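Local coordinates for protein member of s1p family of ribosomal proteins (Pyrococcus furiosus, PDB 5YH1) that probably acts as a metal-dependent exonuclease of the DHH (RecJ-like) family, represented here by its manganese-binding DHH portion, at the manganese (II) ion site and the interface of chains A and B. Coordinates in Å, arbitrary orientation; residue numbers count along the deposited sequence, not the author numbering. Chains: chain A/B, Member of s1p family of ribosomal proteins.

Contact 1 is the manganese site of chain A, built by the DHH family residues. Contact 2 lies about 33 Å away, measured between the centres of their C-alpha atoms, and joins chains A and B. The two share no residue and no helix or strand. Contact 1 draws on helices 66-86, 199-210 and 221-229 with the loops around them, whereas contact 2 uses the end of helix 286-311 and later segments. Contact 2 adds no ligand to the metal site; whether this pairing of copies influences that site, or exists in solution, the structure alone does not show.

Contact 1: the manganese (II) ion site. Residues chain A 65, 67, 137, 163-164, 195, 198-200, 229. With MN (manganese (II) ion), chain C.
Water 1 is the best-held polar atom: the manganese and four carboxylate oxygens surround it. This is the metal centre of the DHH family, whose Asp-His-His signature supplies the ligand A:His163 and its second-shell neighbour A:His164; it is probably the catalytic centre, where a metal-bound water would attack the phosphodiester. A:Asp65 faces the water with both oxygens, its OD2 2.7 Å from the water oxygen, while A:Asp137 OD2 and A:Asp229 OD1 come from other sides. Two hydrogens cannot serve four oxygens one each, so a hydrogen may be shared or a carboxylate protonated. The metal would tend to make the water more acidic and the carboxylates to oppose loss of its proton, though one could accept it.

The manganese is near octahedral, bound by A:Asp67, A:Asp137, A:Asp229, A:His163 and two waters. A:Asp67 OD2 lies 2.1 Å from MN. Its CG is anti to the backbone N (chi1 -178°), carrying the carboxylate from the start of helix 66-86 to the ion. A:Ala199 N meets OD2 at its syn lone pair, while A:Gly200 N (2.9 Å to OD1) and A:Thr198 OG1 both donate to OD1 from above the carboxylate plane. These donors, from just before helix 199-210 and its first residues, fix the carboxylate's rotation and probably stabilise its charge. A:Asp137 and A:Asp229 each bind the metal through one oxygen and hold water 1 with the other, a bridging task suited to aspartate.

A:His163 supplies NE2, 2.4 Å from MN, with CG in the crowded position between backbone N and carbonyl carbon (chi1 65°). ND1 donates to A:Tyr195 O over 2.7 Å, nearly in the ring plane (160° at H), which points NE2 at the metal. A:Thr198 CA packs over one face's centre. CE1 lies above the A:Tyr195 ring, offset toward its rim; the tyrosine OH reaches water 2 at 2.7 Å.

Contact 2: the interface of chains A and B. Residues chain A 310-311, 313-314, 333-336; chain B 401-402, 419-422.
B:Phe419 forms the tight core of this contact between two copies in the deposited assembly, which may or may not be the biological one; the interface is not an exact two-fold. Chain A hides 100 Å² of the residue. Its CG is anti to the carbonyl carbon (chi1 -70°), which sends the ring towards chain A. The carbonyl carbon A:Tyr334 C sits over the middle of one face, 3.9 Å from the ring centroid, so that the peptide to A:Ala335 N packs on the ring. At the tip, B:Phe419 CZ is 3.8 Å from A:Ala310 CB and also touches A:Val311 CG2; a small alanine suits this close approach. A:Pro336 CD lies alongside at the CE1 rim. An alanine in place of B:Phe419 would remove the ring and would probably lose most of this apolar packing.

Beside the ring, B:Gly421 N donates to A:Leu333 O over 2.8 Å, almost straight (167° at H) and onto a lone pair. Lacking a side chain, the glycine also lets the A:Tyr334 ring come in by its edge, with CE1 3.8 Å from B:Gly421 CA. On its own chain that tyrosine is held between A:Leu333 CB and the A:His314 ring.

The margins are looser. A:His314 NE2 makes a weak, bent hydrogen bond to B:Asp402 OD2 at 3.2 Å; the side chains cross at about a right angle, their planes 16° apart. B:Lys422, bending its long chain, brings NZ to B:Asp402 OD2 at 2.9 Å from above the carboxylate plane, a salt bridge within chain B. On the opposite margin water 3 links A:Ala335 O to B:Glu420 N, and the extended B:Glu420 lies with CG against A:Leu333 CD2.

In chain A the end of helix 286-311, 3-10 helix 312-314 and the loop after strand 325-330 form one surface that receives the B:Phe419 turn, which follows strand 413-417; both patches belong to the C-terminal part of the chain, away from the metal.

Contact 1: the manganese (II) ion site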
ATOM      1  N   ASP A  65     -11.596 -15.376  -0.062  1.00 26.53           N
ATOM      2  CA  ASP A  65     -11.653 -16.444  -1.054  1.00 25.84           C
ATOM      3  C   ASP A  65     -13.097 -16.710  -1.461  1.00 25.35           C
ATOM      4  O   ASP A  65     -14.016 -16.016  -1.003  1.00 25.36           O
ATOM      5  CB  ASP A  65     -10.922 -17.703  -0.568  1.00 26.20           C
ATOM      6  CG  ASP A  65     -11.585 -18.368   0.622  1.00 27.90           C
ATOM      7  OD1 ASP A  65     -12.616 -17.889   1.146  1.00 30.15           O
ATOM      8  OD2 ASP A  65     -11.033 -19.384   1.069  1.00 29.95           O
ATOM      9  N   ASP A  67     -15.383 -18.993  -0.874  1.00 22.46           N
ATOM     10  CA  ASP A  67     -16.337 -19.296   0.210  1.00 23.67           C
ATOM     11  C   ASP A  67     -16.638 -18.038   1.030  1.00 23.64           C
ATOM     12  O   ASP A  67     -17.800 -17.723   1.306  1.00 22.93           O
ATOM     13  CB  ASP A  67     -15.774 -20.416   1.091  1.00 24.25           C
ATOM     14  CG  ASP A  67     -16.723 -20.840   2.210  1.00 24.88           C
ATOM     15  OD1 ASP A  67     -17.923 -21.050   1.942  1.00 24.67           O
ATOM     16  OD2 ASP A  67     -16.248 -20.978   3.364  1.00 24.92           O
ATOM     17  N   ASP A 137     -16.282 -16.609   7.760  1.00 25.37           N
ATOM     18  CA  ASP A 137     -15.196 -17.473   7.270  1.00 26.33           C
ATOM     19  C   ASP A 137     -13.844 -17.221   7.958  1.00 26.60           C
ATOM     20  O   ASP A 137     -12.813 -17.783   7.582  1.00 27.25           O
ATOM     21  CB  ASP A 137     -15.068 -17.392   5.741  1.00 27.02           C
ATOM     22  CG  ASP A 137     -14.304 -18.569   5.162  1.00 27.96           C
ATOM     23  OD1 ASP A 137     -14.554 -19.722   5.602  1.00 28.75           O
ATOM     24  OD2 ASP A 137     -13.437 -18.345   4.293  1.00 27.48           O
ATOM     25  N   HIS A 163     -16.402 -21.861  10.056  1.00 25.88           N
ATOM     26  CA  HIS A 163     -16.400 -23.335  10.065  1.00 26.30           C
ATOM     27  C   HIS A 163     -15.010 -23.938  10.270  1.00 27.05           C
ATOM     28  O   HIS A 163     -14.801 -25.132  10.007  1.00 28.13           O
ATOM     29  CB  HIS A 163     -17.036 -23.882   8.776  1.00 26.48           C
ATOM     30  CG  HIS A 163     -16.271 -23.548   7.539  1.00 27.99           C
ATOM     31  ND1 HIS A 163     -15.771 -24.511   6.689  1.00 29.09           N
ATOM     32  CD2 HIS A 163     -15.898 -22.357   7.019  1.00 27.68           C
ATOM     33  CE1 HIS A 163     -15.137 -23.923   5.689  1.00 28.46           C
ATOM     34  NE2 HIS A 163     -15.205 -22.618   5.868  1.00 28.12           N
ATOM     35  N   HIS A 164     -14.077 -23.121  10.763  1.00 27.09           N
ATOM     36  CA  HIS A 164     -12.766 -23.594  11.193  1.00 27.85           C
ATOM     37  C   HIS A 164     -12.842 -24.030  12.643  1.00 28.79           C
ATOM     38  O   HIS A 164     -13.685 -23.544  13.406  1.00 29.04           O
ATOM     39  CB  HIS A 164     -11.710 -22.501  11.003  1.00 27.18           C
ATOM     40  CG  HIS A 164     -11.547 -22.090   9.576  1.00 27.52           C
ATOM     41  ND1 HIS A 164     -12.378 -21.172   8.968  1.00 27.14           N
ATOM     42  CD2 HIS A 164     -10.690 -22.517   8.619  1.00 26.73           C
ATOM     43  CE1 HIS A 164     -12.024 -21.037   7.701  1.00 27.13           C
ATOM     44  NE2 HIS A 164     -11.004 -21.843   7.465  1.00 27.26           N
ATOM     45  N   TYR A 195     -15.882 -29.519   9.187  1.00 29.62           N
ATOM     46  CA  TYR A 195     -15.439 -28.391   8.359  1.00 30.39           C
ATOM     47  C   TYR A 195     -16.216 -28.259   7.055  1.00 30.24           C
ATOM     48  O   TYR A 195     -16.301 -27.174   6.486  1.00 29.84           O
ATOM     49  CB  TYR A 195     -13.949 -28.580   8.034  1.00 32.62           C
ATOM     50  CG  TYR A 195     -13.365 -27.591   7.041  1.00 36.39           C
ATOM     51  CD1 TYR A 195     -12.890 -26.349   7.461  1.00 37.26           C
ATOM     52  CD2 TYR A 195     -13.276 -27.898   5.678  1.00 37.05           C
ATOM     53  CE1 TYR A 195     -12.346 -25.440   6.560  1.00 38.33           C
ATOM     54  CE2 TYR A 195     -12.741 -26.990   4.770  1.00 37.28           C
ATOM     55  CZ  TYR A 195     -12.268 -25.766   5.218  1.00 38.27           C
ATOM     56  OH  TYR A 195     -11.729 -24.853   4.339  1.00 37.41           O
ATOM     57  N   THR A 198     -19.648 -25.240   5.061  1.00 25.93           N
ATOM     58  CA  THR A 198     -18.784 -24.070   4.875  1.00 25.57           C
ATOM     59  C   THR A 198     -19.479 -22.747   5.182  1.00 25.10           C
ATOM     60  O   THR A 198     -20.703 -22.681   5.333  1.00 25.43           O
ATOM     61  CB  THR A 198     -18.231 -24.026   3.433  1.00 25.41           C
ATOM     62  OG1 THR A 198     -19.257 -23.616   2.523  1.00 24.95           O
ATOM     63  CG2 THR A 198     -17.710 -25.392   3.026  1.00 25.65           C
ATOM     64  N   ALA A 199     -18.693 -21.677   5.237  1.00 25.69           N
ATOM     65  CA  ALA A 199     -19.211 -20.367   5.657  1.00 24.54           C
ATOM     66  C   ALA A 199     -20.311 -19.866   4.745  1.00 23.65           C
ATOM     67  O   ALA A 199     -21.279 -19.272   5.210  1.00 23.39           O
ATOM     68  CB  ALA A 199     -18.084 -19.348   5.736  1.00 24.15           C
ATOM     69  N   GLY A 200     -20.163 -20.104   3.445  1.00 24.14           N
ATOM     70  CA  GLY A 200     -21.174 -19.685   2.473  1.00 24.14           C
ATOM     71  C   GLY A 200     -22.492 -20.427   2.625  1.00 24.45           C
ATOM     72  O   GLY A 200     -23.557 -19.882   2.334  1.00 25.74           O
ATOM     73  N   ASP A 229     -14.541 -24.230  -1.579  1.00 26.92           N
ATOM     74  CA  ASP A 229     -13.894 -24.915  -0.456  1.00 27.80           C
ATOM     75  C   ASP A 229     -13.788 -26.434  -0.615  1.00 28.44           C
ATOM     76  O   ASP A 229     -13.283 -27.105   0.285  1.00 26.01           O
ATOM     77  CB  ASP A 229     -14.640 -24.611   0.855  1.00 29.21           C
ATOM     78  CG  ASP A 229     -14.069 -23.415   1.606  1.00 30.75           C
ATOM     79  OD1 ASP A 229     -13.211 -22.671   1.067  1.00 31.50           O
ATOM     80  OD2 ASP A 229     -14.507 -23.211   2.754  1.00 32.98           O
TER
HETATM   81 MN    MN C 805     -14.285 -21.396   4.029  1.00 42.69          MN
HETATM   82  O   HOH W   1     -13.043 -20.225   2.694  1.00 30.46           O
HETATM   83  O   HOH W   2     -12.288 -22.265   4.487  1.00 34.42           O

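Contact 2: the interface of chains A and B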
ATOM      1  N   ALA A 310       5.871 -25.021 -16.529  1.00 28.05           N
ATOM      2  CA  ALA A 310       7.208 -24.502 -16.234  1.00 27.64           C
ATOM      3  C   ALA A 310       7.769 -24.984 -14.891  1.00 27.61           C
ATOM      4  O   ALA A 310       8.989 -25.142 -14.752  1.00 27.31           O
ATOM      5  CB  ALA A 310       7.195 -22.980 -16.274  1.00 27.89           C
ATOM      6  N   VAL A 311       6.890 -25.209 -13.909  1.00 27.73           N
ATOM      7  CA  VAL A 311       7.311 -25.518 -12.535  1.00 28.27           C
ATOM      8  C   VAL A 311       7.472 -27.019 -12.265  1.00 27.96           C
ATOM      9  O   VAL A 311       8.357 -27.441 -11.511  1.00 27.06           O
ATOM     10  CB  VAL A 311       6.320 -24.906 -11.511  1.00 29.92           C
ATOM     11  CG1 VAL A 311       6.677 -25.310 -10.090  1.00 30.55           C
ATOM     12  CG2 VAL A 311       6.324 -23.387 -11.621  1.00 30.41           C
ATOM     13  N   PRO A 313       8.743 -29.619 -13.824  1.00 27.64           N
ATOM     14  CA  PRO A 313      10.067 -30.251 -13.914  1.00 27.47           C
ATOM     15  C   PRO A 313      10.957 -30.065 -12.685  1.00 27.89           C
ATOM     16  O   PRO A 313      11.927 -30.797 -12.522  1.00 27.47           O
ATOM     17  CB  PRO A 313      10.701 -29.557 -15.125  1.00 27.60           C
ATOM     18  CG  PRO A 313       9.553 -29.174 -15.966  1.00 27.70           C
ATOM     19  CD  PRO A 313       8.487 -28.752 -14.985  1.00 27.61           C
ATOM     20  N   HIS A 314      10.640 -29.097 -11.832  1.00 28.43           N
ATOM     21  CA  HIS A 314      11.420 -28.862 -10.618  1.00 28.58           C
ATOM     22  C   HIS A 314      10.826 -29.510  -9.379  1.00 28.21           C
ATOM     23  O   HIS A 314      11.395 -29.419  -8.306  1.00 27.48           O
ATOM     24  CB  HIS A 314      11.573 -27.356 -10.416  1.00 30.46           C
ATOM     25  CG  HIS A 314      12.218 -26.688 -11.582  1.00 32.41           C
ATOM     26  ND1 HIS A 314      11.525 -25.873 -12.449  1.00 34.33           N
ATOM     27  CD2 HIS A 314      13.477 -26.779 -12.073  1.00 32.81           C
ATOM     28  CE1 HIS A 314      12.341 -25.464 -13.403  1.00 35.08           C
ATOM     29  NE2 HIS A 314      13.532 -25.996 -13.197  1.00 34.19           N
ATOM     30  N   LEU A 333      12.742 -20.334  -5.683  1.00 31.98           N
ATOM     31  CA  LEU A 333      13.635 -20.478  -6.836  1.00 31.05           C
ATOM     32  C   LEU A 333      12.922 -20.755  -8.162  1.00 31.61           C
ATOM     33  O   LEU A 333      13.392 -20.313  -9.219  1.00 30.04           O
ATOM     34  CB  LEU A 333      14.663 -21.585  -6.599  1.00 31.40           C
ATOM     35  CG  LEU A 333      15.715 -21.381  -5.509  1.00 31.95           C
ATOM     36  CD1 LEU A 333      16.748 -22.495  -5.589  1.00 30.90           C
ATOM     37  CD2 LEU A 333      16.386 -20.016  -5.620  1.00 32.50           C
ATOM     38  N   TYR A 334      11.806 -21.486  -8.118  1.00 30.33           N
ATOM     39  CA  TYR A 334      11.188 -22.011  -9.339  1.00 30.79           C
ATOM     40  C   TYR A 334       9.718 -21.659  -9.444  1.00 32.71           C
ATOM     41  O   TYR A 334       8.896 -22.506  -9.751  1.00 35.54           O
ATOM     42  CB  TYR A 334      11.357 -23.535  -9.403  1.00 29.17           C
ATOM     43  CG  TYR A 334      12.795 -23.973  -9.306  1.00 28.77           C
ATOM     44  CD1 TYR A 334      13.703 -23.654 -10.310  1.00 29.88           C
ATOM     45  CD2 TYR A 334      13.254 -24.699  -8.216  1.00 29.64           C
ATOM     46  CE1 TYR A 334      15.032 -24.046 -10.227  1.00 29.71           C
ATOM     47  CE2 TYR A 334      14.578 -25.094  -8.124  1.00 30.04           C
ATOM     48  CZ  TYR A 334      15.461 -24.762  -9.136  1.00 29.90           C
ATOM     49  OH  TYR A 334      16.772 -25.146  -9.047  1.00 32.64           O
ATOM     50  N   ALA A 335       9.387 -20.409  -9.169  1.00 33.92           N
ATOM     51  CA  ALA A 335       8.036 -19.922  -9.375  1.00 36.08           C
ATOM     52  C   ALA A 335       8.121 -18.420  -9.561  1.00 37.26           C
ATOM     53  O   ALA A 335       9.078 -17.817  -9.107  1.00 36.69           O
ATOM     54  CB  ALA A 335       7.154 -20.263  -8.179  1.00 36.84           C
ATOM     55  N   PRO A 336       7.128 -17.814 -10.234  1.00 40.80           N
ATOM     56  CA  PRO A 336       7.164 -16.368 -10.447  1.00 42.53           C
ATOM     57  C   PRO A 336       6.747 -15.615  -9.193  1.00 44.47           C
ATOM     58  O   PRO A 336       5.593 -15.709  -8.777  1.00 46.79           O
ATOM     59  CB  PRO A 336       6.148 -16.154 -11.575  1.00 41.79           C
ATOM     60  CG  PRO A 336       5.177 -17.273 -11.432  1.00 41.84           C
ATOM     61  CD  PRO A 336       5.941 -18.437 -10.855  1.00 42.17           C
TER
ATOM     62  N   PRO B 401      12.859 -24.287 -21.479  1.00 36.03           N
ATOM     63  CA  PRO B 401      11.406 -24.242 -21.251  1.00 36.54           C
ATOM     64  C   PRO B 401      11.005 -24.273 -19.764  1.00 36.59           C
ATOM     65  O   PRO B 401       9.939 -23.773 -19.399  1.00 38.82           O
ATOM     66  CB  PRO B 401      10.887 -25.478 -22.013  1.00 37.87           C
ATOM     67  CG  PRO B 401      12.073 -26.383 -22.177  1.00 36.65           C
ATOM     68  CD  PRO B 401      13.292 -25.511 -22.185  1.00 36.02           C
ATOM     69  N   ASP B 402      11.876 -24.812 -18.919  1.00 36.00           N
ATOM     70  CA  ASP B 402      11.650 -24.861 -17.468  1.00 38.01           C
ATOM     71  C   ASP B 402      12.128 -23.616 -16.695  1.00 36.98           C
ATOM     72  O   ASP B 402      12.061 -23.593 -15.470  1.00 35.11           O
ATOM     73  CB  ASP B 402      12.371 -26.088 -16.894  1.00 41.11           C
ATOM     74  CG  ASP B 402      13.875 -25.985 -17.026  1.00 45.79           C
ATOM     75  OD1 ASP B 402      14.347 -25.362 -18.020  1.00 53.84           O
ATOM     76  OD2 ASP B 402      14.595 -26.523 -16.156  1.00 49.50           O
ATOM     77  N   PHE B 419      12.902 -17.611 -13.703  1.00 26.55           N
ATOM     78  CA  PHE B 419      12.958 -18.224 -12.372  1.00 26.72           C
ATOM     79  C   PHE B 419      14.326 -17.981 -11.742  1.00 26.37           C
ATOM     80  O   PHE B 419      15.359 -18.184 -12.391  1.00 26.92           O
ATOM     81  CB  PHE B 419      12.713 -19.740 -12.454  1.00 26.45           C
ATOM     82  CG  PHE B 419      11.301 -20.134 -12.807  1.00 26.93           C
ATOM     83  CD1 PHE B 419      10.229 -19.260 -12.662  1.00 27.27           C
ATOM     84  CD2 PHE B 419      11.043 -21.415 -13.269  1.00 27.24           C
ATOM     85  CE1 PHE B 419       8.940 -19.656 -12.995  1.00 28.15           C
ATOM     86  CE2 PHE B 419       9.760 -21.815 -13.596  1.00 27.51           C
ATOM     87  CZ  PHE B 419       8.705 -20.940 -13.456  1.00 27.80           C
ATOM     88  N   GLU B 420      14.341 -17.567 -10.476  1.00 26.15           N
ATOM     89  CA  GLU B 420      15.598 -17.236  -9.804  1.00 26.61           C
ATOM     90  C   GLU B 420      16.600 -18.382  -9.830  1.00 26.22           C
ATOM     91  O   GLU B 420      17.802 -18.166 -10.006  1.00 25.11           O
ATOM     92  CB  GLU B 420      15.338 -16.800  -8.361  1.00 28.48           C
ATOM     93  CG  GLU B 420      16.603 -16.599  -7.540  1.00 28.90           C
ATOM     94  CD  GLU B 420      16.328 -16.031  -6.158  1.00 31.01           C
ATOM     95  OE1 GLU B 420      17.307 -15.874  -5.398  1.00 33.35           O
ATOM     96  OE2 GLU B 420      15.154 -15.746  -5.829  1.00 30.39           O
ATOM     97  N   GLY B 421      16.102 -19.605  -9.675  1.00 26.75           N
ATOM     98  CA  GLY B 421      16.952 -20.782  -9.679  1.00 27.30           C
ATOM     99  C   GLY B 421      17.544 -21.141 -11.028  1.00 28.82           C
ATOM    100  O   GLY B 421      18.396 -22.014 -11.093  1.00 29.82           O
ATOM    101  N   LYS B 422      17.098 -20.492 -12.106  1.00 30.38           N
ATOM    102  CA  LYS B 422      17.679 -20.713 -13.432  1.00 31.15           C
ATOM    103  C   LYS B 422      18.392 -19.459 -13.972  1.00 30.33           C
ATOM    104  O   LYS B 422      18.641 -19.365 -15.175  1.00 28.71           O
ATOM    105  CB  LYS B 422      16.598 -21.165 -14.426  1.00 32.63           C
ATOM    106  CG  LYS B 422      15.885 -22.485 -14.114  1.00 35.49           C
ATOM    107  CD  LYS B 422      16.811 -23.619 -13.693  1.00 38.03           C
ATOM    108  CE  LYS B 422      17.738 -24.094 -14.794  1.00 40.92           C
ATOM    109  NZ  LYS B 422      17.112 -25.196 -15.568  1.00 44.30           N
TER
HETATM  110  O   HOH W   3      11.797 -16.873  -9.047  1.00 31.67           O